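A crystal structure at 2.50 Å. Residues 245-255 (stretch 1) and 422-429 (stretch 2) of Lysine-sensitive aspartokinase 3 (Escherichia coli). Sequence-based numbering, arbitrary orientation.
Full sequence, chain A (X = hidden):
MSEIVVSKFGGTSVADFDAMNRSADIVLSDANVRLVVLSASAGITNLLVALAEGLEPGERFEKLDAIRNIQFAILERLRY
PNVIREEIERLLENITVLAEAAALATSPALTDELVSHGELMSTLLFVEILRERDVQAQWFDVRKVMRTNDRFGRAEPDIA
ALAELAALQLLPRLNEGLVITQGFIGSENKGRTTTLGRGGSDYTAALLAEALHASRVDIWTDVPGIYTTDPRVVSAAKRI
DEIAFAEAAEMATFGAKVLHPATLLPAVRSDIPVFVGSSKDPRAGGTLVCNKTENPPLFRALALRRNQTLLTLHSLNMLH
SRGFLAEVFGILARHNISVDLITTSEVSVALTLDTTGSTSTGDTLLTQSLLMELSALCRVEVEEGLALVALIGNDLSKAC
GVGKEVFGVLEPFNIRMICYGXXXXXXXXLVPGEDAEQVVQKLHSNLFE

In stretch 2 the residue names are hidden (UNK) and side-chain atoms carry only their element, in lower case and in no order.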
# COMPACT_ATOMS: atom_id res chain seq x y z
N PHE A 245 12.70 7.42 -20.10
CA PHE A 245 12.23 6.06 -19.84
C PHE A 245 11.24 5.86 -18.70
O PHE A 245 10.08 5.53 -18.94
CB PHE A 245 13.44 5.14 -19.64
CG PHE A 245 14.20 4.86 -20.90
CD1 PHE A 245 13.52 4.74 -22.12
CD2 PHE A 245 15.58 4.67 -20.87
CE1 PHE A 245 14.20 4.43 -23.27
CE2 PHE A 245 16.28 4.36 -22.04
CZ PHE A 245 15.59 4.24 -23.24
N ALA A 246 11.69 6.04 -17.46
CA ALA A 246 10.80 5.82 -16.33
C ALA A 246 9.54 6.67 -16.42
O ALA A 246 8.46 6.21 -16.08
CB ALA A 246 11.52 6.06 -15.01
N GLU A 247 9.68 7.91 -16.88
CA GLU A 247 8.50 8.75 -16.99
C GLU A 247 7.45 8.05 -17.83
O GLU A 247 6.34 7.79 -17.38
CB GLU A 247 8.83 10.08 -17.65
CG GLU A 247 9.34 11.14 -16.72
CD GLU A 247 9.80 12.36 -17.47
OE1 GLU A 247 10.93 12.34 -17.98
OE2 GLU A 247 9.01 13.32 -17.55
N ALA A 248 7.82 7.78 -19.07
CA ALA A 248 6.96 7.13 -20.04
C ALA A 248 6.60 5.71 -19.63
O ALA A 248 5.45 5.28 -19.79
CB ALA A 248 7.65 7.10 -21.38
N ALA A 249 7.60 5.00 -19.13
CA ALA A 249 7.42 3.63 -18.68
C ALA A 249 6.19 3.59 -17.80
O ALA A 249 5.32 2.73 -17.96
CB ALA A 249 8.63 3.19 -17.89
N GLU A 250 6.11 4.55 -16.89
CA GLU A 250 4.98 4.64 -15.97
C GLU A 250 3.71 5.13 -16.65
O GLU A 250 2.60 4.81 -16.21
CB GLU A 250 5.34 5.52 -14.77
CG GLU A 250 6.06 4.76 -13.65
CD GLU A 250 6.22 5.56 -12.36
OE1 GLU A 250 5.31 6.35 -12.03
OE2 GLU A 250 7.25 5.39 -11.67
N MET A 251 3.87 5.91 -17.73
CA MET A 251 2.72 6.42 -18.48
C MET A 251 2.04 5.23 -19.13
O MET A 251 0.82 5.07 -19.05
CB MET A 251 3.14 7.39 -19.58
CG MET A 251 3.46 8.80 -19.12
SD MET A 251 3.61 9.94 -20.50
CE MET A 251 1.84 10.21 -20.90
N ALA A 252 2.84 4.38 -19.77
CA ALA A 252 2.29 3.22 -20.44
C ALA A 252 1.62 2.33 -19.41
O ALA A 252 0.46 1.96 -19.55
CB ALA A 252 3.40 2.45 -21.17
N THR A 253 2.36 2.02 -18.35
CA THR A 253 1.86 1.16 -17.30
C THR A 253 0.53 1.58 -16.72
O THR A 253 -0.30 0.74 -16.38
CB THR A 253 2.87 1.05 -16.15
OG1 THR A 253 4.11 0.54 -16.65
CG2 THR A 253 2.35 0.11 -15.07
N PHE A 254 0.29 2.89 -16.64
CA PHE A 254 -0.96 3.36 -16.07
C PHE A 254 -2.04 3.75 -17.06
O PHE A 254 -3.05 4.35 -16.67
CB PHE A 254 -0.70 4.51 -15.10
CG PHE A 254 0.14 4.10 -13.92
CD1 PHE A 254 1.29 4.81 -13.58
CD2 PHE A 254 -0.20 2.99 -13.17
CE1 PHE A 254 2.09 4.40 -12.51
CE2 PHE A 254 0.60 2.57 -12.10
CZ PHE A 254 1.75 3.28 -11.77
N GLY A 255 -1.86 3.43 -18.34
CA GLY A 255 -2.90 3.76 -19.29
C GLY A 255 -2.50 4.37 -20.61
O GLY A 255 -3.37 4.54 -21.47
N UNK A 422 5.32 5.85 -3.11
CA UNK A 422 6.26 4.81 -3.47
C UNK A 422 7.16 5.20 -4.64
O UNK A 422 8.22 4.62 -4.82
c UNK A 422 5.50 3.54 -3.80
N UNK A 423 6.72 6.18 -5.42
CA UNK A 423 7.52 6.63 -6.55
C UNK A 423 7.50 8.14 -6.70
O UNK A 423 6.45 8.78 -6.59
c UNK A 423 7.03 5.96 -7.84
o UNK A 423 7.78 6.42 -8.95
N UNK A 424 8.67 8.71 -6.92
CA UNK A 424 8.75 10.15 -7.07
C UNK A 424 8.31 10.57 -8.46
O UNK A 424 8.51 11.71 -8.87
c UNK A 424 10.18 10.63 -6.81
o UNK A 424 11.11 9.97 -7.65
N UNK A 425 7.70 9.63 -9.20
CA UNK A 425 7.24 9.93 -10.55
C UNK A 425 5.73 9.94 -10.70
O UNK A 425 5.22 10.58 -11.62
c UNK A 425 10.92 10.20 -12.92
c UNK A 425 7.81 8.93 -11.56
n UNK A 425 9.62 10.28 -12.68
c UNK A 425 10.35 8.44 -11.75
c UNK A 425 9.23 9.18 -11.95
n UNK A 425 11.38 9.10 -12.36
N UNK A 426 5.01 9.28 -9.81
CA UNK A 426 3.55 9.25 -9.97
C UNK A 426 2.68 9.31 -8.72
O UNK A 426 3.12 9.02 -7.61
o UNK A 426 2.14 6.80 -8.90
c UNK A 426 3.00 6.80 -9.79
n UNK A 426 3.86 5.80 -9.97
c UNK A 426 3.15 7.99 -10.72
N UNK A 427 1.42 9.65 -8.97
CA UNK A 427 0.40 9.73 -7.94
C UNK A 427 -0.87 9.21 -8.60
O UNK A 427 -1.41 9.85 -9.50
c UNK A 427 -0.52 12.65 -5.65
c UNK A 427 -0.81 11.34 -6.34
c UNK A 427 -2.25 11.29 -6.85
c UNK A 427 0.19 11.17 -7.49
N UNK A 428 -1.36 8.06 -8.15
CA UNK A 428 -2.57 7.51 -8.76
C UNK A 428 -3.74 7.47 -7.82
O UNK A 428 -3.60 7.61 -6.61
s UNK A 428 -0.72 5.91 -10.03
c UNK A 428 -2.31 6.09 -9.25
N UNK A 429 -4.92 7.28 -8.39
CA UNK A 429 -6.12 7.17 -7.61
C UNK A 429 -7.28 6.64 -8.44
O UNK A 429 -7.27 6.73 -9.67
c UNK A 429 -6.71 9.61 -7.93
c UNK A 429 -5.89 11.44 -9.28
c UNK A 429 -7.19 11.76 -9.66
c UNK A 429 -6.45 8.51 -6.96
c UNK A 429 -5.66 10.37 -8.42
c UNK A 429 -8.01 9.93 -8.31
c UNK A 429 -8.26 11.01 -9.17

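Position 422 carries a single side-chain carbon and nothing beyond it, and that carbon is out of reach of stretch 1. One carbon means alanine: Ala422 leads into the contact without joining it.

Position 423 has one carbon followed by one oxygen. The oxygen is a lone terminal atom, so this is a hydroxyl, and it lies 3.0 Å from OE2 of Glu250. A carbon and a hydroxyl make Ser423, with chi1 in t, and its OG donates a hydrogen bond to that carboxylate oxygen.

Position 424 repeats the pattern of one carbon, then one oxygen, but its CA-to-CB bond points sideways and nothing of stretch 1 is in reach. It is Ser424, in the p rotamer.

At position 425 one carbon leads to a five-membered ring of three carbons and two nitrogens, an imidazole. The ring packs against the side chains of Ala246 and Glu247: one ring nitrogen is 4.0 Å from CB of Ala246, and the other is 4.1 Å from CG of Glu247. This is His425, and those nitrogens are NE2 and ND1 respectively. CB of His425 sits 3.6 Å from OE2 of Glu250. The backbone N of His425 also donates to OG of Ser423 at 3.2 Å, so one hydroxyl both accepts from its own stretch and donates to the helix.

Position 426 shows two carbons, the second bearing an oxygen and a nitrogen. That nitrogen is 2.6 Å from OE1 of Glu250 and 3.4 Å from CE1 of Phe254. The short amide is Asn426, and its ND2 donates to OE1 of Glu250 with a well-aligned angle of 160° at the hydrogen.

Position 427 has four carbons forked at the second, the pattern of Leu427. Its CA-to-CB bond points away, as expected for a strand residue between two that point toward the helix.

Position 428 has one carbon and one sulfur. The sulfur stands 4.0 Å from CZ of Phe254 and lies over one face of that ring, 8° off its normal. This is Cys428.

Position 429 carries one carbon and a six-carbon ring without any hydroxyl, so it is Phe429, out of reach of stretch 1.

The contact is built around Glu250, whose two carboxylate oxygens have separate partners: OE1 takes the amide of Asn426 and OE2 the hydroxyl of Ser423. Polar pairing at this buried acid is joined by His425 packing beside Ala246 and Glu247, and by Cys428 covering Phe254 just past the helix. The rule is compact: one acid reads two donors, while ring and sulfur contacts extend the fit along the helix.

Stretch 2, residues 422-429: ASSHNLCF
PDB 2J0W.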